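Local coordinates for predicted protease of the collagenase family (Methanopyrus kandleri, PDB 5D88), which probably acts as a peptidase of the U32 family, built on a TIM barrel, and binds zinc, at residues T49-A54 against F207-A212; D42-V48 against L78-M84; L135-H141 against G158-V164. One frame throughout, in Å; residues are numbered along the deposited sequence. Where two conformers were deposited one is given.

Overall arrangement
Contacts 2 and 3 are two strand pairs of the same eight-stranded parallel barrel, their centres 13 Å apart, while contact 1 packs the loop leaving strand 43-47 against helix 200-213, which carries zinc ligand H209. Contact 1 follows directly on contact 2, with centres 16 Å apart: V53 CG2 sits 3.5 Å from L83 O, and H51 CB lies 3.5 Å from M84 SD. Contacts 2 and 3 meet inside the barrel, where Q81 NE2 packs 3.7 Å from V138 CG2. Contacts 1 and 3 do not touch, their nearest atoms being about 7 Å apart, but D85 bridges them, bonding A54 N through OD1 and S140 OG through OD2.

Contact 1 of 3, residues T49-A54 against F207-A212. With ZN (zinc ion), chain B.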
ATOM      1  N   THR A  49     -13.845 -14.131  -1.736  1.00 26.34           N
ATOM      2  CA  THR A  49     -13.047 -13.970  -0.532  1.00 25.53           C
ATOM      3  C   THR A  49     -11.739 -14.735  -0.565  1.00 25.08           C
ATOM      4  O   THR A  49     -10.676 -14.181  -0.256  1.00 25.30           O
ATOM      5  CB  THR A  49     -13.905 -14.412   0.640  1.00 27.43           C
ATOM      6  OG1 THR A  49     -15.158 -13.711   0.546  1.00 27.36           O
ATOM      7  CG2 THR A  49     -13.217 -14.115   1.946  1.00 27.12           C
ATOM      8  N   GLU A  50     -11.804 -16.029  -0.862  1.00 25.99           N
ATOM      9  CA  GLU A  50     -10.634 -16.873  -0.709  1.00 26.26           C
ATOM     10  C   GLU A  50      -9.539 -16.558  -1.729  1.00 24.31           C
ATOM     11  O   GLU A  50      -8.440 -17.081  -1.593  1.00 25.85           O
ATOM     12  CB  GLU A  50     -11.043 -18.351  -0.793  1.00 30.82           C
ATOM     13  CG  GLU A  50     -11.427 -18.845  -2.176  1.00 35.53           C
ATOM     14  CD  GLU A  50     -11.426 -20.370  -2.292  1.00 43.25           C
ATOM     15  OE1 GLU A  50     -10.347 -20.998  -2.271  1.00 47.87           O
ATOM     16  OE2 GLU A  50     -12.512 -20.954  -2.421  1.00 46.65           O
ATOM     17  N   HIS A  51      -9.789 -15.679  -2.695  1.00 23.72           N
ATOM     18  CA  HIS A  51      -8.770 -15.238  -3.625  1.00 24.95           C
ATOM     19  C   HIS A  51      -8.180 -13.875  -3.299  1.00 25.98           C
ATOM     20  O   HIS A  51      -7.285 -13.419  -4.025  1.00 25.16           O
ATOM     21  CB  HIS A  51      -9.349 -15.278  -5.025  1.00 28.41           C
ATOM     22  CG  HIS A  51      -9.694 -16.669  -5.435  1.00 32.84           C
ATOM     23  ND1 HIS A  51     -10.963 -17.061  -5.797  1.00 39.03           N
ATOM     24  CD2 HIS A  51      -8.930 -17.783  -5.465  1.00 32.21           C
ATOM     25  CE1 HIS A  51     -10.956 -18.355  -6.072  1.00 39.10           C
ATOM     26  NE2 HIS A  51      -9.735 -18.817  -5.878  1.00 37.98           N
ATOM     27  N   GLY A  52      -8.622 -13.240  -2.207  1.00 23.66           N
ATOM     28  CA  GLY A  52      -8.010 -12.021  -1.713  1.00 22.63           C
ATOM     29  C   GLY A  52      -8.805 -10.771  -2.024  1.00 21.80           C
ATOM     30  O   GLY A  52      -8.970 -10.383  -3.187  1.00 22.30           O
ATOM     31  N   VAL A  53      -9.309 -10.146  -0.962  1.00 21.51           N
ATOM     32  CA  VAL A  53     -10.120  -8.936  -1.024  1.00 22.34           C
ATOM     33  C   VAL A  53      -9.512  -7.909  -0.068  1.00 22.13           C
ATOM     34  O   VAL A  53      -9.285  -8.214   1.108  1.00 22.31           O
ATOM     35  CB  VAL A  53     -11.589  -9.223  -0.654  1.00 22.82           C
ATOM     36  CG1 VAL A  53     -12.406  -7.925  -0.713  1.00 22.72           C
ATOM     37  CG2 VAL A  53     -12.181 -10.271  -1.610  1.00 24.27           C
ATOM     38  N   ALA A  54      -9.231  -6.706  -0.580  1.00 22.36           N
ATOM     39  CA  ALA A  54      -8.729  -5.599   0.235  1.00 22.17           C
ATOM     40  C   ALA A  54      -9.831  -4.686   0.750  1.00 21.46           C
ATOM     41  O   ALA A  54      -9.656  -4.026   1.782  1.00 23.53           O
ATOM     42  CB  ALA A  54      -7.737  -4.761  -0.573  1.00 21.47           C
ATOM     43  N   PHE A 207      -6.230  -7.198   5.433  1.00 20.68           N
ATOM     44  CA  PHE A 207      -7.396  -7.975   5.019  1.00 20.90           C
ATOM     45  C   PHE A 207      -7.136  -8.744   3.717  1.00 21.21           C
ATOM     46  O   PHE A 207      -7.724  -9.804   3.503  1.00 22.05           O
ATOM     47  CB  PHE A 207      -8.618  -7.075   4.878  1.00 21.43           C
ATOM     48  CG  PHE A 207      -9.361  -6.868   6.147  1.00 21.06           C
ATOM     49  CD1 PHE A 207      -8.838  -6.063   7.136  1.00 22.02           C
ATOM     50  CD2 PHE A 207     -10.574  -7.503   6.362  1.00 23.34           C
ATOM     51  CE1 PHE A 207      -9.525  -5.858   8.325  1.00 24.50           C
ATOM     52  CE2 PHE A 207     -11.288  -7.308   7.557  1.00 25.90           C
ATOM     53  CZ  PHE A 207     -10.754  -6.490   8.544  1.00 25.87           C
ATOM     54  N   SER A 208      -6.288  -8.215   2.832  1.00 20.76           N
ATOM     55  CA  SER A 208      -5.940  -8.916   1.601  1.00 21.54           C
ATOM     56  C   SER A 208      -5.416 -10.303   1.911  1.00 21.49           C
ATOM     57  O   SER A 208      -5.683 -11.260   1.176  1.00 23.76           O
ATOM     58  CB  SER A 208      -4.864  -8.143   0.812  1.00 22.88           C
ATOM     59  OG  SER A 208      -5.331  -6.894   0.303  1.00 22.37           O
ATOM     60  N   HIS A 209      -4.606 -10.403   2.962  1.00 20.87           N
ATOM     61  CA  HIS A 209      -4.033 -11.675   3.380  1.00 21.70           C
ATOM     62  C   HIS A 209      -5.033 -12.504   4.171  1.00 23.56           C
ATOM     63  O   HIS A 209      -5.139 -13.718   3.976  1.00 24.70           O
ATOM     64  CB  HIS A 209      -2.793 -11.419   4.229  1.00 22.46           C
ATOM     65  CG  HIS A 209      -1.575 -11.082   3.446  1.00 22.49           C
ATOM     66  ND1 HIS A 209      -0.739 -12.043   2.924  1.00 24.08           N
ATOM     67  CD2 HIS A 209      -1.024  -9.891   3.130  1.00 22.85           C
ATOM     68  CE1 HIS A 209       0.266 -11.454   2.296  1.00 25.28           C
ATOM     69  NE2 HIS A 209       0.121 -10.149   2.417  1.00 22.81           N
ATOM     70  N   ALA A 210      -5.775 -11.864   5.067  1.00 21.93           N
ATOM     71  CA  ALA A 210      -6.708 -12.602   5.903  1.00 22.36           C
ATOM     72  C   ALA A 210      -7.706 -13.368   5.049  1.00 22.90           C
ATOM     73  O   ALA A 210      -7.931 -14.568   5.250  1.00 23.67           O
ATOM     74  CB  ALA A 210      -7.418 -11.637   6.846  1.00 23.74           C
ATOM     75  N   THR A 211      -8.332 -12.674   4.108  1.00 22.05           N
ATOM     76  CA  THR A 211      -9.313 -13.295   3.232  1.00 22.20           C
ATOM     77  C   THR A 211      -8.680 -14.397   2.398  1.00 23.38           C
ATOM     78  O   THR A 211      -9.206 -15.512   2.325  1.00 24.11           O
ATOM     79  CB  THR A 211      -9.945 -12.220   2.345  1.00 23.09           C
ATOM     80  OG1 THR A 211      -8.926 -11.474   1.658  1.00 22.45           O
ATOM     81  CG2 THR A 211     -10.793 -11.262   3.209  1.00 23.56           C
ATOM     82  N   ALA A 212      -7.538 -14.105   1.771  1.00 23.85           N
ATOM     83  CA  ALA A 212      -6.894 -15.076   0.879  1.00 25.10           C
ATOM     84  C   ALA A 212      -6.455 -16.328   1.622  1.00 25.49           C
ATOM     85  O   ALA A 212      -6.470 -17.440   1.060  1.00 26.79           O
ATOM     86  CB  ALA A 212      -5.684 -14.443   0.204  1.00 25.13           C
TER
HETATM   87 ZN    ZN B 301       1.485  -8.668   2.080  0.50 23.67          ZN
HETATM   88  O   HOH W   1      -6.300 -18.237  -1.351  1.00 45.74           O
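V53 and A54 lie against F207 and S208 where a loop of the TIM barrel, the one that follows strand 43-47, meets helix 200-213. F207 CB lies near V53 O, while its ring leads away to L56 and Y60. S208 sets OG 3.3 Å from A54 CB, a close fit that suits two small residues; the hydroxyl finds its hydrogen bonds with R204 O and T87 N. The CA of S208 also makes a CA-H...O contact with V53 O. H209 turns away from the loop, so the face of the helix that does not touch it serves the metal. Its NE2 binds zinc at 2.0 Å, and C88, together with C88 and H209 of the second subunit, completes the site, which therefore joins the two chains; E213 OE2 holds ND1 and steadies the ring. T211 is the principal polar link. With chi1 at 53°, OG1 stands between the backbone N and the carbonyl carbon, where it can give its proton to F207 O, 2.8 Å from OG1, one turn back. T211 OG1 in turn accepts the buried V53 N at 3.0 Å in a nearly straight bond (172°). Beside it, T49 CG2 crosses the T211 side chain at about a right angle, 3.8 Å from T211 CB. Threonine thus supplies a hydroxyl for the loop and a methine and methyl for packing. A valine here would probably leave V53 N without its acceptor and loosen the loop's hold on the helix. A212 closes the contact over G52, whose positive phi of 104° would jam a side chain against the preceding carbonyl; a small alanine meets this bare backbone, with A212 CB 3.9 Å from G52 CA.

Contact 2 of 3, residues D42-V48 against L78-M84; sequences DGIVVPV and LSVQALM
The beta-alpha-beta unit of strand 43-47, helix 63-75 and strand 79-83 is a repeating theme of the TIM barrel, and here its two parallel strands pair directly. Six backbone hydrogen bonds run between them, from S79 N with D42 O at 3.1 Å to V48 N with L83 O at 3.0 Å; CA-H...O contacts run between the same strands, V45 and P47 giving theirs to Q81 O and L83 O, and V80 and A82 to I44 O and V46 O. G43 has to be glycine, since a CB would clash with S79 O, and its CA already lies 3.0 Å from that oxygen. On one face I44, V46, V80 and A82 stand together. I44 and V80 lie side by side and point the same way, with I44 CG1 4.1 Å from V80 CG2, while I44 CG2 meets L78 CD1 at about a right angle. V46 turns CG1 between its backbone N and carbonyl carbon (chi1 58°), which brings that methyl within 4.1 Å of V80 CG1. Branched aliphatic chains suit such strands, filling the face without polar demands. The other face holds V45, P47, Q81 and L83: V45 CG1 packs 3.7 Å from L83 CB, and Q81 stretches out so that OE1 can take R187 NH2. Helix 63-75 covers I44 and V80 through I69, V70 and A73, helix 98-113 covers A82 through L109, and strand 23-27 flanks the pair, its W25 touching V45 and Q81.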
ATOM      1  N   ASP A  42     -27.795  -2.372 -12.649  1.00 41.68           N
ATOM      2  CA  ASP A  42     -27.113  -2.967 -13.786  1.00 41.57           C
ATOM      3  C   ASP A  42     -26.381  -4.238 -13.383  1.00 37.45           C
ATOM      4  O   ASP A  42     -26.353  -5.211 -14.145  1.00 38.74           O
ATOM      5  CB  ASP A  42     -26.173  -1.942 -14.412  1.00 45.44           C
ATOM      6  CG  ASP A  42     -26.936  -0.809 -15.076  1.00 50.01           C
ATOM      7  OD1 ASP A  42     -27.509  -1.040 -16.158  1.00 53.30           O
ATOM      8  OD2 ASP A  42     -26.993   0.298 -14.510  1.00 50.20           O
ATOM      9  N   GLY A  43     -25.832  -4.274 -12.180  1.00 35.56           N
ATOM     10  CA  GLY A  43     -25.050  -5.434 -11.797  1.00 33.47           C
ATOM     11  C   GLY A  43     -24.736  -5.442 -10.318  1.00 31.88           C
ATOM     12  O   GLY A  43     -25.020  -4.491  -9.586  1.00 31.45           O
ATOM     13  N   ILE A  44     -24.165  -6.558  -9.888  1.00 30.39           N
ATOM     14  CA  ILE A  44     -23.677  -6.707  -8.527  1.00 29.40           C
ATOM     15  C   ILE A  44     -22.188  -7.019  -8.558  1.00 28.85           C
ATOM     16  O   ILE A  44     -21.650  -7.548  -9.543  1.00 29.68           O
ATOM     17  CB  ILE A  44     -24.450  -7.788  -7.742  1.00 33.43           C
ATOM     18  CG1 ILE A  44     -24.371  -9.128  -8.473  1.00 33.53           C
ATOM     19  CG2 ILE A  44     -25.903  -7.342  -7.537  1.00 34.28           C
ATOM     20  CD1 ILE A  44     -24.383 -10.316  -7.575  1.00 36.73           C
ATOM     21  N   VAL A  45     -21.524  -6.658  -7.457  1.00 28.03           N
ATOM     22  CA  VAL A  45     -20.106  -6.913  -7.217  1.00 27.11           C
ATOM     23  C   VAL A  45     -20.038  -7.835  -6.015  1.00 28.34           C
ATOM     24  O   VAL A  45     -20.532  -7.483  -4.941  1.00 28.99           O
ATOM     25  CB  VAL A  45     -19.337  -5.605  -6.956  1.00 28.35           C
ATOM     26  CG1 VAL A  45     -17.881  -5.870  -6.606  1.00 28.48           C
ATOM     27  CG2 VAL A  45     -19.443  -4.709  -8.155  1.00 29.94           C
ATOM     28  N   VAL A  46     -19.450  -9.014  -6.189  1.00 27.61           N
ATOM     29  CA  VAL A  46     -19.456 -10.046  -5.165  1.00 27.40           C
ATOM     30  C   VAL A  46     -18.014 -10.369  -4.780  1.00 25.23           C
ATOM     31  O   VAL A  46     -17.186 -10.681  -5.651  1.00 26.21           O
ATOM     32  CB  VAL A  46     -20.219 -11.306  -5.625  1.00 30.87           C
ATOM     33  CG1 VAL A  46     -19.631 -11.889  -6.872  1.00 36.57           C
ATOM     34  CG2 VAL A  46     -20.250 -12.345  -4.535  1.00 30.57           C
ATOM     35  N   PRO A  47     -17.656 -10.282  -3.500  1.00 25.37           N
ATOM     36  CA  PRO A  47     -16.289 -10.620  -3.076  1.00 25.03           C
ATOM     37  C   PRO A  47     -16.013 -12.094  -3.279  1.00 25.07           C
ATOM     38  O   PRO A  47     -16.785 -12.940  -2.815  1.00 27.18           O
ATOM     39  CB  PRO A  47     -16.276 -10.272  -1.579  1.00 25.48           C
ATOM     40  CG  PRO A  47     -17.454  -9.464  -1.357  1.00 26.99           C
ATOM     41  CD  PRO A  47     -18.479  -9.866  -2.359  1.00 25.59           C
ATOM     42  N   VAL A  48     -14.884 -12.396  -3.916  1.00 25.14           N
ATOM     43  CA  VAL A  48     -14.447 -13.786  -4.025  0.76 25.48           C
ATOM     44  C   VAL A  48     -13.370 -13.964  -2.963  1.00 26.13           C
ATOM     45  O   VAL A  48     -12.165 -13.958  -3.236  1.00 26.10           O
ATOM     46  CB  VAL A  48     -14.004 -14.171  -5.448  0.76 26.70           C
ATOM     47  CG1 VAL A  48     -15.248 -14.284  -6.343  0.76 28.27           C
ATOM     48  CG2 VAL A  48     -13.009 -13.181  -6.035  0.76 27.41           C
ATOM     49  N   LEU A  78     -29.037  -9.627 -13.685  1.00 45.95           N
ATOM     50  CA  LEU A  78     -27.974  -8.739 -13.253  1.00 42.32           C
ATOM     51  C   LEU A  78     -26.641  -9.189 -13.836  1.00 41.23           C
ATOM     52  O   LEU A  78     -26.337 -10.382 -13.869  1.00 43.42           O
ATOM     53  CB  LEU A  78     -27.896  -8.726 -11.725  1.00 41.79           C
ATOM     54  CG  LEU A  78     -29.078  -8.053 -11.020  1.00 43.57           C
ATOM     55  CD1 LEU A  78     -29.186  -8.473  -9.559  1.00 43.75           C
ATOM     56  CD2 LEU A  78     -28.935  -6.547 -11.118  1.00 44.96           C
ATOM     57  N   SER A  79     -25.849  -8.228 -14.301  1.00 39.16           N
ATOM     58  CA  SER A  79     -24.442  -8.501 -14.564  1.00 38.36           C
ATOM     59  C   SER A  79     -23.721  -8.741 -13.240  1.00 34.03           C
ATOM     60  O   SER A  79     -24.175  -8.313 -12.175  1.00 34.38           O
ATOM     61  CB  SER A  79     -23.790  -7.345 -15.330  1.00 39.99           C
ATOM     62  OG  SER A  79     -24.431  -7.159 -16.576  1.00 43.12           O
ATOM     63  N   VAL A  80     -22.597  -9.450 -13.312  1.00 32.76           N
ATOM     64  CA  VAL A  80     -21.870  -9.889 -12.125  1.00 33.13           C
ATOM     65  C   VAL A  80     -20.388  -9.602 -12.290  1.00 30.90           C
ATOM     66  O   VAL A  80     -19.761 -10.061 -13.254  1.00 31.66           O
ATOM     67  CB  VAL A  80     -22.081 -11.389 -11.847  1.00 33.51           C
ATOM     68  CG1 VAL A  80     -21.243 -11.837 -10.661  1.00 34.75           C
ATOM     69  CG2 VAL A  80     -23.567 -11.676 -11.621  1.00 35.46           C
ATOM     70  N   GLN A  81     -19.811  -8.911 -11.318  1.00 27.38           N
ATOM     71  CA  GLN A  81     -18.369  -8.766 -11.252  1.00 26.57           C
ATOM     72  C   GLN A  81     -17.849  -9.351  -9.949  1.00 26.58           C
ATOM     73  O   GLN A  81     -18.463  -9.202  -8.889  1.00 27.97           O
ATOM     74  CB  GLN A  81     -17.949  -7.305 -11.390  1.00 27.96           C
ATOM     75  CG  GLN A  81     -18.257  -6.744 -12.767  1.00 29.32           C
ATOM     76  CD  GLN A  81     -17.965  -5.263 -12.919  1.00 30.08           C
ATOM     77  OE1 GLN A  81     -17.781  -4.535 -11.944  1.00 29.38           O
ATOM     78  NE2 GLN A  81     -17.945  -4.804 -14.164  1.00 30.99           N
ATOM     79  N   ALA A  82     -16.742 -10.068 -10.062  1.00 27.15           N
ATOM     80  CA  ALA A  82     -16.022 -10.587  -8.912  1.00 25.14           C
ATOM     81  C   ALA A  82     -15.127  -9.495  -8.351  1.00 25.37           C
ATOM     82  O   ALA A  82     -14.376  -8.859  -9.095  1.00 27.38           O
ATOM     83  CB  ALA A  82     -15.168 -11.789  -9.326  1.00 26.63           C
ATOM     84  N   LEU A  83     -15.182  -9.306  -7.039  1.00 25.01           N
ATOM     85  CA  LEU A  83     -14.278  -8.407  -6.330  1.00 24.62           C
ATOM     86  C   LEU A  83     -13.115  -9.229  -5.794  1.00 22.83           C
ATOM     87  O   LEU A  83     -13.285 -10.057  -4.890  1.00 25.17           O
ATOM     88  CB  LEU A  83     -15.011  -7.673  -5.207  1.00 23.25           C
ATOM     89  CG  LEU A  83     -14.213  -6.671  -4.370  1.00 24.76           C
ATOM     90  CD1 LEU A  83     -13.748  -5.482  -5.233  1.00 27.26           C
ATOM     91  CD2 LEU A  83     -15.059  -6.184  -3.230  1.00 27.26           C
ATOM     92  N   MET A  84     -11.938  -8.991  -6.362  1.00 22.94           N
ATOM     93  CA  MET A  84     -10.700  -9.707  -6.033  1.00 21.23           C
ATOM     94  C   MET A  84      -9.596  -8.656  -5.980  1.00 22.75           C
ATOM     95  O   MET A  84      -8.618  -8.697  -6.718  1.00 23.85           O
ATOM     96  CB  MET A  84     -10.386 -10.796  -7.061  1.00 24.14           C
ATOM     97  CG  MET A  84      -9.304 -11.744  -6.593  1.00 27.44           C
ATOM     98  SD  MET A  84      -9.046 -13.079  -7.760  1.00 27.78           S
ATOM     99  CE  MET A  84      -8.454 -12.126  -9.112  1.00 29.48           C
TER

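Contact 3 of 3, residues L135-H141 against G158-V164. With ACT (acetate ion), chain C.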
ATOM      1  N   LEU A 135     -12.887 -10.535 -20.115  1.00 34.20           N
ATOM      2  CA  LEU A 135     -13.702 -10.014 -19.027  1.00 34.61           C
ATOM      3  C   LEU A 135     -13.503  -8.505 -18.936  1.00 34.50           C
ATOM      4  O   LEU A 135     -12.463  -7.978 -19.352  1.00 35.12           O
ATOM      5  CB  LEU A 135     -13.293 -10.669 -17.699  1.00 36.44           C
ATOM      6  CG  LEU A 135     -13.371 -12.184 -17.626  1.00 40.33           C
ATOM      7  CD1 LEU A 135     -12.729 -12.745 -16.369  1.00 41.85           C
ATOM      8  CD2 LEU A 135     -14.806 -12.589 -17.694  1.00 42.88           C
ATOM      9  N   THR A 136     -14.492  -7.810 -18.367  1.00 32.50           N
ATOM     10  CA  THR A 136     -14.317  -6.400 -18.037  1.00 29.74           C
ATOM     11  C   THR A 136     -13.284  -6.275 -16.926  1.00 28.68           C
ATOM     12  O   THR A 136     -13.435  -6.889 -15.868  1.00 30.32           O
ATOM     13  CB  THR A 136     -15.635  -5.763 -17.573  1.00 31.19           C
ATOM     14  OG1 THR A 136     -16.661  -6.004 -18.524  1.00 33.26           O
ATOM     15  CG2 THR A 136     -15.477  -4.260 -17.410  1.00 33.06           C
ATOM     16  N   VAL A 137     -12.251  -5.473 -17.148  1.00 27.11           N
ATOM     17  CA  VAL A 137     -11.182  -5.282 -16.170  1.00 27.21           C
ATOM     18  C   VAL A 137     -11.412  -3.948 -15.471  1.00 26.21           C
ATOM     19  O   VAL A 137     -11.264  -2.881 -16.081  1.00 27.85           O
ATOM     20  CB  VAL A 137      -9.798  -5.332 -16.824  1.00 28.50           C
ATOM     21  CG1 VAL A 137      -8.707  -5.185 -15.780  1.00 30.38           C
ATOM     22  CG2 VAL A 137      -9.617  -6.622 -17.594  1.00 30.71           C
ATOM     23  N   VAL A 138     -11.790  -4.013 -14.194  1.00 26.28           N
ATOM     24  CA  VAL A 138     -12.129  -2.841 -13.383  1.00 26.01           C
ATOM     25  C   VAL A 138     -11.030  -2.656 -12.344  1.00 25.23           C
ATOM     26  O   VAL A 138     -10.741  -3.573 -11.566  1.00 25.56           O
ATOM     27  CB  VAL A 138     -13.484  -3.007 -12.684  1.00 26.57           C
ATOM     28  CG1 VAL A 138     -13.842  -1.752 -11.884  1.00 27.35           C
ATOM     29  CG2 VAL A 138     -14.568  -3.343 -13.666  1.00 28.23           C
ATOM     30  N   VAL A 139     -10.430  -1.472 -12.310  1.00 24.41           N
ATOM     31  CA  VAL A 139      -9.474  -1.147 -11.259  1.00 23.77           C
ATOM     32  C   VAL A 139     -10.242  -0.676 -10.029  1.00 22.72           C
ATOM     33  O   VAL A 139     -10.993   0.311 -10.077  1.00 24.02           O
ATOM     34  CB  VAL A 139      -8.473  -0.086 -11.714  1.00 23.73           C
ATOM     35  CG1 VAL A 139      -7.524   0.256 -10.568  1.00 24.30           C
ATOM     36  CG2 VAL A 139      -7.692  -0.585 -12.933  1.00 24.97           C
ATOM     37  N   SER A 140     -10.039  -1.376  -8.924  1.00 22.75           N
ATOM     38  CA  SER A 140     -10.693  -1.065  -7.667  1.00 21.58           C
ATOM     39  C   SER A 140     -10.236   0.272  -7.109  1.00 22.30           C
ATOM     40  O   SER A 140      -9.110   0.705  -7.316  1.00 24.28           O
ATOM     41  CB  SER A 140     -10.378  -2.151  -6.635  1.00 22.90           C
ATOM     42  OG  SER A 140     -11.134  -1.953  -5.439  1.00 24.94           O
ATOM     43  N   HIS A 141     -11.122   0.902  -6.331  1.00 23.54           N
ATOM     44  CA  HIS A 141     -10.722   2.057  -5.546  1.00 24.92           C
ATOM     45  C   HIS A 141      -9.592   1.731  -4.574  1.00 25.02           C
ATOM     46  O   HIS A 141      -8.894   2.646  -4.141  1.00 26.36           O
ATOM     47  CB  HIS A 141     -11.937   2.617  -4.798  1.00 26.52           C
ATOM     48  CG  HIS A 141     -12.327   1.817  -3.607  1.00 25.93           C
ATOM     49  ND1 HIS A 141     -13.041   0.642  -3.703  1.00 26.34           N
ATOM     50  CD2 HIS A 141     -12.079   2.005  -2.291  1.00 27.13           C
ATOM     51  CE1 HIS A 141     -13.190   0.124  -2.501  1.00 26.65           C
ATOM     52  NE2 HIS A 141     -12.634   0.940  -1.623  1.00 28.21           N
ATOM     53  N   GLY A 158      -4.185  -2.254 -19.304  1.00 30.60           N
ATOM     54  CA  GLY A 158      -5.350  -2.933 -19.843  1.00 30.74           C
ATOM     55  C   GLY A 158      -6.664  -2.703 -19.114  1.00 31.17           C
ATOM     56  O   GLY A 158      -7.642  -3.409 -19.372  1.00 33.49           O
ATOM     57  N   ALA A 159      -6.729  -1.731 -18.219  1.00 29.12           N
ATOM     58  CA  ALA A 159      -7.992  -1.478 -17.547  1.00 28.20           C
ATOM     59  C   ALA A 159      -9.053  -1.034 -18.542  1.00 27.90           C
ATOM     60  O   ALA A 159      -8.776  -0.266 -19.466  1.00 30.93           O
ATOM     61  CB  ALA A 159      -7.825  -0.415 -16.458  1.00 29.68           C
ATOM     62  N   ASP A 160     -10.279  -1.528 -18.341  1.00 30.09           N
ATOM     63  CA  ASP A 160     -11.465  -1.055 -19.060  1.00 30.73           C
ATOM     64  C   ASP A 160     -12.210   0.032 -18.301  1.00 30.10           C
ATOM     65  O   ASP A 160     -12.843   0.905 -18.916  1.00 31.02           O
ATOM     66  CB  ASP A 160     -12.429  -2.219 -19.298  1.00 32.83           C
ATOM     67  CG  ASP A 160     -11.834  -3.305 -20.191  1.00 33.76           C
ATOM     68  OD1 ASP A 160     -11.309  -2.956 -21.270  1.00 35.24           O
ATOM     69  OD2 ASP A 160     -11.908  -4.500 -19.821  1.00 34.95           O
ATOM     70  N   VAL A 161     -12.152  -0.033 -16.977  1.00 29.28           N
ATOM     71  CA  VAL A 161     -12.856   0.856 -16.055  1.00 28.91           C
ATOM     72  C   VAL A 161     -11.894   1.157 -14.923  1.00 28.63           C
ATOM     73  O   VAL A 161     -11.220   0.247 -14.429  1.00 28.35           O
ATOM     74  CB  VAL A 161     -14.125   0.188 -15.482  1.00 28.28           C
ATOM     75  CG1 VAL A 161     -14.851   1.101 -14.521  1.00 29.12           C
ATOM     76  CG2 VAL A 161     -15.026  -0.286 -16.579  1.00 30.23           C
ATOM     77  N   ILE A 162     -11.831   2.416 -14.498  1.00 27.75           N
ATOM     78  CA  ILE A 162     -11.019   2.803 -13.354  1.00 27.18           C
ATOM     79  C   ILE A 162     -11.927   3.423 -12.308  1.00 27.43           C
ATOM     80  O   ILE A 162     -12.663   4.370 -12.599  1.00 28.27           O
ATOM     81  CB  ILE A 162      -9.891   3.761 -13.747  1.00 27.09           C
ATOM     82  CG1 ILE A 162      -8.888   3.020 -14.643  1.00 27.80           C
ATOM     83  CG2 ILE A 162      -9.181   4.261 -12.496  1.00 30.72           C
ATOM     84  CD1 ILE A 162      -7.767   3.875 -15.189  1.00 31.51           C
ATOM     85  N   THR A 163     -11.888   2.871 -11.104  1.00 26.06           N
ATOM     86  CA  THR A 163     -12.562   3.451  -9.950  1.00 26.71           C
ATOM     87  C   THR A 163     -11.597   4.450  -9.322  1.00 27.07           C
ATOM     88  O   THR A 163     -10.472   4.083  -8.958  1.00 29.26           O
ATOM     89  CB  THR A 163     -12.950   2.375  -8.930  1.00 26.28           C
ATOM     90  OG1 THR A 163     -13.572   1.268  -9.579  1.00 28.13           O
ATOM     91  CG2 THR A 163     -13.921   2.927  -7.933  1.00 26.21           C
ATOM     92  N   VAL A 164     -11.998   5.715  -9.250  1.00 28.07           N
ATOM     93  CA  VAL A 164     -11.109   6.706  -8.656  1.00 29.06           C
ATOM     94  C   VAL A 164     -11.051   6.511  -7.144  1.00 27.69           C
ATOM     95  O   VAL A 164     -11.961   5.959  -6.508  1.00 28.14           O
ATOM     96  CB  VAL A 164     -11.547   8.139  -8.996  1.00 30.36           C
ATOM     97  CG1 VAL A 164     -11.571   8.366 -10.501  1.00 32.77           C
ATOM     98  CG2 VAL A 164     -12.906   8.457  -8.347  1.00 32.76           C
TER
HETATM   99  C   ACT C 302     -13.145   0.223   1.819  1.00 29.69           C
HETATM  100  O   ACT C 302     -12.951   1.245   1.117  1.00 28.53           O
HETATM  101  OXT ACT C 302     -12.182  -0.573   1.916  1.00 30.11           O
HETATM  102  CH3 ACT C 302     -14.449  -0.013   2.530  1.00 29.97           C
HETATM  103  O   HOH W   2     -12.296  -6.392 -21.470  1.00 35.72           O
HETATM  104  O   HOH W   3      -8.322   3.343  -7.710  1.00 30.72           O
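With CG turned anti to the carbonyl carbon (chi1 -63°), D160 brings its carboxylate across V137 at about a right angle, and a similar first torsion in T163 (chi1 -47°) puts OG1 beside its own backbone N, facing V139 O. The two groups tie strand 136-139 to strand 161-163 of the TIM barrel near either end. V137 N reaches D160 OD2 at 2.9 Å in a fairly straight bond (164°), meeting that oxygen on its anti side and slightly out of the carboxylate plane. V137 O then takes two successive N-H groups, D160 N at 2.8 Å and V161 N, because D160 departs from extended backbone angles just before the strand proper begins. At the other end V139 O is gripped twice by one residue, by T163 OG1 at 2.8 Å and by T163 N at 2.9 Å; threonine suits the place because its methyl, CG2, meanwhile packs 3.7 Å from H141 CB. Between these ends the valines do the filling. V138 and V161 lie side by side and point the same way, whereas on the opposite face V139 CG2 presses on A159 CB at 3.5 Å, a spot suited to a small alanine, and also touches I162. Beyond the strand, H141 NE2 gives a hydrogen bond of 2.8 Å to an acetate O, met at the ring edge; R204, I193 N and L56 N also hold this ion, which probably came from the crystallisation liquor. G158 ends helix 148-157 in a Schellman motif, its positive phi calling for glycine. That helix covers V139 and I162 through F154, strand 117-120 pairs with 136-139 on one flank, and strand 185-190, whose R187 touches V138, V161 and T163, lies beyond 161-163 on the other.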